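Local coordinates for protein kojibiose phosphorylase (Gut metagenome, PDB 6W0P) that is a multidomain carbohydrate-active enzyme of glycoside hydrolase family 65, at residues 706-718 with 724-736. Numbering follows the deposited sequence. Where two conformers were deposited one is given.
Sequences KITFKNHLLTVKV and IITKKTKNILPIN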
ATOM      1  N   LYS A 706       8.204  44.941  -4.708  1.00 28.70           N
ATOM      2  CA  LYS A 706       7.662  45.457  -5.985  1.00 29.19           C
ATOM      3  C   LYS A 706       6.705  44.414  -6.563  1.00 29.21           C
ATOM      4  O   LYS A 706       7.066  43.203  -6.571  1.00 29.78           O
ATOM      5  CB  LYS A 706       8.792  45.775  -6.957  1.00 29.57           C
ATOM      6  CG  LYS A 706       9.711  46.911  -6.525  1.00 30.89           C
ATOM      7  CD  LYS A 706      10.814  47.154  -7.526  1.00 31.28           C
ATOM      8  CE  LYS A 706      11.820  48.193  -7.100  1.00 32.76           C
ATOM      9  NZ  LYS A 706      11.362  49.553  -7.469  1.00 33.85           N
ATOM     10  N   ILE A 707       5.539  44.876  -7.006  1.00 29.10           N
ATOM     11  CA  ILE A 707       4.443  44.079  -7.619  1.00 28.89           C
ATOM     12  C   ILE A 707       3.752  44.946  -8.670  1.00 29.52           C
ATOM     13  O   ILE A 707       3.798  46.192  -8.582  1.00 30.67           O
ATOM     14  CB  ILE A 707       3.416  43.572  -6.585  1.00 28.62           C
ATOM     15  CG1 ILE A 707       2.728  44.713  -5.839  1.00 28.93           C
ATOM     16  CG2 ILE A 707       4.047  42.574  -5.636  1.00 28.57           C
ATOM     17  CD1 ILE A 707       1.738  44.254  -4.794  1.00 28.91           C
ATOM     18  N   THR A 708       3.122  44.291  -9.626  1.00 29.73           N
ATOM     19  CA  THR A 708       2.396  44.933 -10.744  1.00 30.46           C
ATOM     20  C   THR A 708       0.930  44.513 -10.667  1.00 30.40           C
ATOM     21  O   THR A 708       0.644  43.294 -10.645  1.00 30.06           O
ATOM     22  CB  THR A 708       3.022  44.575 -12.094  1.00 30.36           C
ATOM     23  OG1 THR A 708       4.356  45.080 -12.026  1.00 30.25           O
ATOM     24  CG2 THR A 708       2.269  45.148 -13.280  1.00 30.89           C
ATOM     25  N   PHE A 709       0.057  45.506 -10.625  1.00 30.49           N
ATOM     26  CA  PHE A 709      -1.402  45.337 -10.672  1.00 31.24           C
ATOM     27  C   PHE A 709      -1.968  46.409 -11.597  1.00 31.25           C
ATOM     28  O   PHE A 709      -1.598  47.613 -11.433  1.00 30.68           O
ATOM     29  CB  PHE A 709      -1.941  45.415  -9.245  1.00 31.91           C
ATOM     30  CG  PHE A 709      -3.424  45.203  -9.147  1.00 32.30           C
ATOM     31  CD1 PHE A 709      -3.988  44.018  -9.570  1.00 33.05           C
ATOM     32  CD2 PHE A 709      -4.245  46.169  -8.603  1.00 33.55           C
ATOM     33  CE1 PHE A 709      -5.356  43.801  -9.462  1.00 33.39           C
ATOM     34  CE2 PHE A 709      -5.617  45.957  -8.507  1.00 34.18           C
ATOM     35  CZ  PHE A 709      -6.170  44.776  -8.942  1.00 33.69           C
ATOM     36  N   LYS A 710      -2.846  45.987 -12.501  1.00 31.71           N
ATOM     37  CA  LYS A 710      -3.516  46.848 -13.508  1.00 33.09           C
ATOM     38  C   LYS A 710      -2.474  47.715 -14.218  1.00 33.39           C
ATOM     39  O   LYS A 710      -2.692  48.935 -14.347  1.00 33.00           O
ATOM     40  CB  LYS A 710      -4.578  47.718 -12.845  1.00 33.90           C
ATOM     41  CG  LYS A 710      -5.752  46.965 -12.237  1.00 34.88           C
ATOM     42  CD  LYS A 710      -6.938  47.890 -12.029  1.00 35.85           C
ATOM     43  CE  LYS A 710      -8.024  47.322 -11.148  1.00 36.38           C
ATOM     44  NZ  LYS A 710      -9.011  46.568 -11.947  1.00 37.07           N
ATOM     45  N   ASN A 711      -1.380  47.076 -14.637  1.00 33.76           N
ATOM     46  CA  ASN A 711      -0.248  47.635 -15.422  1.00 34.32           C
ATOM     47  C   ASN A 711       0.457  48.718 -14.615  1.00 34.45           C
ATOM     48  O   ASN A 711       1.153  49.527 -15.251  1.00 35.77           O
ATOM     49  CB  ASN A 711      -0.700  48.177 -16.776  1.00 36.39           C
ATOM     50  CG  ASN A 711      -1.251  47.099 -17.684  1.00 37.42           C
ATOM     51  OD1 ASN A 711      -0.685  46.016 -17.784  1.00 40.45           O
ATOM     52  ND2 ASN A 711      -2.359  47.370 -18.345  1.00 38.28           N
ATOM     53  N   HIS A 712       0.285  48.747 -13.282  1.00 33.55           N
ATOM     54  CA  HIS A 712       1.035  49.667 -12.395  1.00 33.21           C
ATOM     55  C   HIS A 712       2.144  48.891 -11.700  1.00 32.98           C
ATOM     56  O   HIS A 712       1.820  48.042 -10.863  1.00 33.22           O
ATOM     57  CB  HIS A 712       0.149  50.337 -11.346  1.00 33.37           C
ATOM     58  CG  HIS A 712      -0.992  51.120 -11.892  1.00 33.33           C
ATOM     59  ND1 HIS A 712      -0.826  52.373 -12.415  1.00 33.85           N
ATOM     60  CD2 HIS A 712      -2.312  50.838 -11.960  1.00 33.18           C
ATOM     61  CE1 HIS A 712      -2.002  52.834 -12.804  1.00 34.45           C
ATOM     62  NE2 HIS A 712      -2.928  51.910 -12.538  1.00 33.98           N
ATOM     63  N   LEU A 713       3.392  49.211 -12.024  1.00 32.62           N
ATOM     64  CA  LEU A 713       4.554  48.679 -11.293  1.00 32.60           C
ATOM     65  C   LEU A 713       4.683  49.435  -9.977  1.00 31.60           C
ATOM     66  O   LEU A 713       5.130  50.595 -10.009  1.00 32.47           O
ATOM     67  CB  LEU A 713       5.817  48.815 -12.143  1.00 33.05           C
ATOM     68  CG  LEU A 713       7.100  48.315 -11.469  1.00 33.42           C
ATOM     69  CD1 LEU A 713       6.886  46.933 -10.848  1.00 33.21           C
ATOM     70  CD2 LEU A 713       8.259  48.284 -12.467  1.00 32.82           C
ATOM     71  N   LEU A 714       4.296  48.797  -8.876  1.00 30.72           N
ATOM     72  CA  LEU A 714       4.231  49.424  -7.525  1.00 30.26           C
ATOM     73  C   LEU A 714       5.475  49.080  -6.709  1.00 29.52           C
ATOM     74  O   LEU A 714       5.819  47.882  -6.637  1.00 29.03           O
ATOM     75  CB  LEU A 714       2.999  48.909  -6.785  1.00 30.38           C
ATOM     76  CG  LEU A 714       1.676  49.146  -7.482  1.00 30.80           C
ATOM     77  CD1 LEU A 714       0.602  48.298  -6.840  1.00 31.42           C
ATOM     78  CD2 LEU A 714       1.306  50.622  -7.450  1.00 31.20           C
ATOM     79  N   THR A 715       6.059  50.094  -6.069  1.00 29.57           N
ATOM     80  CA  THR A 715       7.121  49.980  -5.042  1.00 29.21           C
ATOM     81  C   THR A 715       6.547  50.379  -3.681  1.00 29.50           C
ATOM     82  O   THR A 715       6.055  51.510  -3.540  1.00 29.26           O
ATOM     83  CB  THR A 715       8.344  50.837  -5.383  1.00 29.44           C
ATOM     84  OG1 THR A 715       8.840  50.473  -6.672  1.00 29.44           O
ATOM     85  CG2 THR A 715       9.450  50.691  -4.367  1.00 29.51           C
ATOM     86  N   VAL A 716       6.647  49.458  -2.727  1.00 29.28           N
ATOM     87  CA  VAL A 716       6.125  49.576  -1.353  1.00 29.77           C
ATOM     88  C   VAL A 716       7.315  49.420  -0.428  1.00 30.58           C
ATOM     89  O   VAL A 716       7.842  48.318  -0.365  1.00 29.65           O
ATOM     90  CB  VAL A 716       5.035  48.535  -1.054  1.00 29.59           C
ATOM     91  CG1 VAL A 716       4.525  48.694   0.364  1.00 29.30           C
ATOM     92  CG2 VAL A 716       3.887  48.584  -2.053  1.00 29.70           C
ATOM     93  N   LYS A 717       7.683  50.505   0.259  1.00 32.18           N
ATOM     94  CA  LYS A 717       8.722  50.537   1.312  1.00 32.84           C
ATOM     95  C   LYS A 717       8.041  50.702   2.673  1.00 32.27           C
ATOM     96  O   LYS A 717       7.270  51.655   2.826  1.00 31.94           O
ATOM     97  CB  LYS A 717       9.714  51.679   1.052  1.00 34.28           C
ATOM     98  CG  LYS A 717      10.881  51.726   2.028  1.00 35.58           C
ATOM     99  CD  LYS A 717      11.894  52.779   1.693  1.00 37.72           C
ATOM    100  CE  LYS A 717      12.895  52.938   2.819  1.00 40.25           C
ATOM    101  NZ  LYS A 717      14.068  53.752   2.421  1.00 41.89           N
ATOM    102  N   VAL A 718       8.366  49.827   3.621  1.00 32.01           N
ATOM    103  CA  VAL A 718       7.816  49.828   5.007  1.00 33.04           C
ATOM    104  C   VAL A 718       8.974  49.975   6.001  1.00 34.45           C
ATOM    105  O   VAL A 718       9.845  49.104   6.002  1.00 33.77           O
ATOM    106  CB  VAL A 718       7.001  48.554   5.260  1.00 32.14           C
ATOM    107  CG1 VAL A 718       6.303  48.587   6.612  1.00 32.64           C
ATOM    108  CG2 VAL A 718       6.011  48.319   4.135  1.00 31.79           C
ATOM    109  N   ILE A 724       5.694  54.052   2.361  1.00 35.71           N
ATOM    110  CA  ILE A 724       5.887  54.871   1.140  1.00 35.49           C
ATOM    111  C   ILE A 724       5.592  53.939  -0.035  1.00 34.14           C
ATOM    112  O   ILE A 724       6.219  52.847  -0.117  1.00 33.79           O
ATOM    113  CB  ILE A 724       7.315  55.478   1.125  1.00 36.45           C
ATOM    114  CG1 ILE A 724       7.553  56.342   2.364  1.00 37.61           C
ATOM    115  CG2 ILE A 724       7.617  56.254  -0.156  1.00 35.94           C
ATOM    116  CD1 ILE A 724       9.024  56.476   2.733  1.00 38.71           C
ATOM    117  N   ILE A 725       4.653  54.346  -0.881  1.00 33.55           N
ATOM    118  CA  ILE A 725       4.153  53.603  -2.068  1.00 33.20           C
ATOM    119  C   ILE A 725       4.375  54.521  -3.263  1.00 33.96           C
ATOM    120  O   ILE A 725       3.932  55.709  -3.172  1.00 34.51           O
ATOM    121  CB  ILE A 725       2.668  53.228  -1.905  1.00 33.52           C
ATOM    122  CG1 ILE A 725       2.415  52.376  -0.655  1.00 33.32           C
ATOM    123  CG2 ILE A 725       2.139  52.560  -3.159  1.00 33.15           C
ATOM    124  CD1 ILE A 725       0.994  52.440  -0.154  1.00 33.48           C
ATOM    125  N   THR A 726       5.043  54.020  -4.309  1.00 33.36           N
ATOM    126  CA  THR A 726       5.385  54.803  -5.517  1.00 34.10           C
ATOM    127  C   THR A 726       5.011  54.018  -6.779  1.00 33.58           C
ATOM    128  O   THR A 726       5.023  52.765  -6.758  1.00 33.86           O
ATOM    129  CB  THR A 726       6.862  55.243  -5.512  1.00 34.67           C
ATOM    130  OG1 THR A 726       7.710  54.186  -5.043  1.00 35.64           O
ATOM    131  CG2 THR A 726       7.113  56.452  -4.640  1.00 35.11           C
ATOM    132  N   LYS A 727       4.728  54.755  -7.850  1.00 33.61           N
ATOM    133  CA  LYS A 727       4.633  54.245  -9.238  1.00 33.70           C
ATOM    134  C   LYS A 727       4.959  55.378 -10.221  1.00 34.78           C
ATOM    135  O   LYS A 727       4.932  56.549  -9.820  1.00 33.27           O
ATOM    136  CB  LYS A 727       3.249  53.621  -9.481  1.00 33.08           C
ATOM    137  CG  LYS A 727       2.099  54.572  -9.754  1.00 32.77           C
ATOM    138  CD  LYS A 727       0.750  53.907  -9.829  1.00 32.54           C
ATOM    139  CE  LYS A 727      -0.365  54.928  -9.944  1.00 33.03           C
ATOM    140  NZ  LYS A 727      -0.240  55.782 -11.147  1.00 33.04           N
ATOM    141  N   LYS A 728       5.199  55.020 -11.487  1.00 36.81           N
ATOM    142  CA  LYS A 728       5.586  55.959 -12.578  1.00 38.69           C
ATOM    143  C   LYS A 728       4.414  56.174 -13.545  1.00 36.84           C
ATOM    144  O   LYS A 728       4.514  57.065 -14.389  1.00 36.39           O
ATOM    145  CB  LYS A 728       6.798  55.398 -13.334  1.00 41.54           C
ATOM    146  CG  LYS A 728       8.003  55.073 -12.465  1.00 44.29           C
ATOM    147  CD  LYS A 728       8.624  56.289 -11.826  1.00 48.03           C
ATOM    148  CE  LYS A 728      10.020  56.557 -12.339  1.00 51.61           C
ATOM    149  NZ  LYS A 728      10.967  55.565 -11.785  1.00 52.76           N
ATOM    150  N   THR A 729       3.382  55.340 -13.493  1.00 36.02           N
ATOM    151  CA  THR A 729       2.199  55.484 -14.363  1.00 36.46           C
ATOM    152  C   THR A 729       1.520  56.805 -14.000  1.00 38.01           C
ATOM    153  O   THR A 729       1.689  57.279 -12.861  1.00 37.78           O
ATOM    154  CB  THR A 729       1.254  54.281 -14.257  1.00 35.93           C
ATOM    155  OG1 THR A 729       1.055  54.000 -12.875  1.00 34.33           O
ATOM    156  CG2 THR A 729       1.775  53.066 -14.998  1.00 35.44           C
ATOM    157  N   LYS A 730       0.761  57.364 -14.936  1.00 39.38           N
ATOM    158  CA  LYS A 730       0.194  58.730 -14.826  1.00 40.52           C
ATOM    159  C   LYS A 730      -1.222  58.672 -14.274  1.00 39.39           C
ATOM    160  O   LYS A 730      -1.685  59.714 -13.814  1.00 40.99           O
ATOM    161  CB  LYS A 730       0.180  59.422 -16.191  1.00 42.52           C
ATOM    162  CG  LYS A 730       1.541  59.514 -16.872  1.00 43.44           C
ATOM    163  CD  LYS A 730       2.541  60.277 -16.040  1.00 45.50           C
ATOM    164  CE  LYS A 730       3.903  60.374 -16.693  1.00 46.91           C
ATOM    165  NZ  LYS A 730       4.799  61.219 -15.871  1.00 48.40           N
ATOM    166  N   ASN A 731      -1.890  57.527 -14.379  1.00 37.44           N
ATOM    167  CA  ASN A 731      -3.339  57.409 -14.081  1.00 36.72           C
ATOM    168  C   ASN A 731      -3.537  57.035 -12.604  1.00 36.10           C
ATOM    169  O   ASN A 731      -2.615  56.516 -11.965  1.00 35.31           O
ATOM    170  CB  ASN A 731      -4.030  56.426 -15.029  1.00 36.23           C
ATOM    171  CG  ASN A 731      -3.401  55.051 -15.016  1.00 35.37           C
ATOM    172  OD1 ASN A 731      -2.177  54.927 -15.064  1.00 34.90           O
ATOM    173  ND2 ASN A 731      -4.230  54.022 -14.961  1.00 34.38           N
ATOM    174  N   ILE A 732      -4.720  57.307 -12.074  1.00 36.69           N
ATOM    175  CA  ILE A 732      -5.075  57.025 -10.657  1.00 36.48           C
ATOM    176  C   ILE A 732      -5.196  55.512 -10.463  1.00 35.69           C
ATOM    177  O   ILE A 732      -5.975  54.878 -11.192  1.00 35.49           O
ATOM    178  CB  ILE A 732      -6.371  57.771 -10.288  1.00 37.71           C
ATOM    179  CG1 ILE A 732      -6.120  59.285 -10.170  1.00 37.82           C
ATOM    180  CG2 ILE A 732      -7.004  57.173  -9.027  1.00 37.48           C
ATOM    181  CD1 ILE A 732      -7.385  60.122 -10.244  1.00 38.39           C
ATOM    182  N   LEU A 733      -4.463  54.956  -9.496  1.00 35.28           N
ATOM    183  CA  LEU A 733      -4.820  53.637  -8.919  1.00 35.73           C
ATOM    184  C   LEU A 733      -5.408  53.877  -7.541  1.00 35.92           C
ATOM    185  O   LEU A 733      -4.715  54.382  -6.666  1.00 36.09           O
ATOM    186  CB  LEU A 733      -3.598  52.714  -8.813  1.00 34.67           C
ATOM    187  CG  LEU A 733      -3.915  51.349  -8.204  1.00 34.26           C
ATOM    188  CD1 LEU A 733      -4.929  50.602  -9.062  1.00 34.29           C
ATOM    189  CD2 LEU A 733      -2.650  50.514  -8.002  1.00 33.74           C
ATOM    190  N   PRO A 734      -6.677  53.511  -7.299  1.00 37.27           N
ATOM    191  CA  PRO A 734      -7.194  53.448  -5.943  1.00 37.48           C
ATOM    192  C   PRO A 734      -6.499  52.335  -5.172  1.00 37.72           C
ATOM    193  O   PRO A 734      -6.360  51.246  -5.677  1.00 39.08           O
ATOM    194  CB  PRO A 734      -8.678  53.121  -6.079  1.00 38.32           C
ATOM    195  CG  PRO A 734      -8.839  52.602  -7.484  1.00 38.30           C
ATOM    196  CD  PRO A 734      -7.706  53.184  -8.300  1.00 38.33           C
ATOM    197  N   ILE A 735      -6.096  52.643  -3.962  1.00 37.79           N
ATOM    198  CA  ILE A 735      -5.433  51.656  -3.079  0.60 37.93           C
ATOM    199  C   ILE A 735      -5.927  51.888  -1.649  1.00 38.64           C
ATOM    200  O   ILE A 735      -6.117  53.045  -1.257  1.00 40.01           O
ATOM    201  CB  ILE A 735      -3.907  51.755  -3.263  0.60 37.52           C
ATOM    202  CG1 ILE A 735      -3.143  50.799  -2.346  0.60 36.75           C
ATOM    203  CG2 ILE A 735      -3.426  53.193  -3.117  0.60 37.83           C
ATOM    204  CD1 ILE A 735      -1.666  50.782  -2.634  0.60 36.27           C
ATOM    205  N   ASN A 736      -6.153  50.795  -0.933  1.00 38.83           N
ATOM    206  CA  ASN A 736      -6.704  50.790   0.436  1.00 39.54           C
ATOM    207  C   ASN A 736      -5.552  50.454   1.391  1.00 37.88           C
ATOM    208  O   ASN A 736      -4.987  49.333   1.257  1.00 37.39           O
ATOM    209  CB  ASN A 736      -7.898  49.835   0.450  1.00 42.07           C
ATOM    210  CG  ASN A 736      -8.776  50.078   1.642  1.00 44.99           C
ATOM    211  OD1 ASN A 736      -8.293  50.005   2.764  1.00 47.67           O
ATOM    212  ND2 ASN A 736     -10.032  50.408   1.403  1.00 47.48           N
TER
HETATM  213  O   HOH W   1      -5.874  52.220 -12.706  1.00 39.10           O
HETATM  214  O   HOH W   2       5.112  52.250 -12.149  1.00 31.48           O
HETATM  215  O   HOH W   3       8.086  53.610  -2.511  1.00 37.79           O
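The His712 ring packs among Lys727, Thr729, Asn731 and Leu733 where a beta hairpin of the family 65 C-terminal domain opens out and its second strand gives way to the loop leading into strand 733-737. That loop carries the chain from a five-stranded antiparallel sheet to a neighbouring mixed sheet; His712 and Leu714, on strand 712-718 of the first, meet Leu733 at the start of strand 733-737 in the second. With CG beside the backbone N and anti to the carbonyl carbon (chi1 -58°), His712 faces the loop. Its ND1 meets Thr729 OG1 at 2.5 Å, in the ring plane, in a hydrogen bond whose donor could be either atom. Farther round the edge, Asn731 OD1 comes within 3.1 Å of His712 CE1, the amide turned 25° from the ring plane. Water 1, also in plane, links NE2 to Ile732 O. Leu733 covers one face in a CH-pi contact, its CB 4.0 Å from the His712 ring centroid and offset toward the rim, while the Leu733 side chain crosses that of Leu714 at about a right angle, their CD2 atoms 4.0 Å apart. Lys727 approaches the ring obliquely, CD lying 3.4 Å from His712 ND1, and lies side by side with Leu714, the two pointing the same way. Away from the loop the hairpin is regular: Thr715 pairs with Thr726 and Lys717 with Ile724, each through two backbone hydrogen bonds, and between them Val716 and Ile725 form a non-hydrogen-bonded pair whose side chains turn to the sheet face opposite the threonines. Water 3 bridges Thr715 O and Thr726 OG1. A bend at the end of the Lys727 chain (chi4 60°) brings its ammonium into the loop, where NZ bonds to Thr729 OG1, to Ile745 O beyond the loop and, at 2.6 Å, to Asn731 O, nearly along the C=O axis.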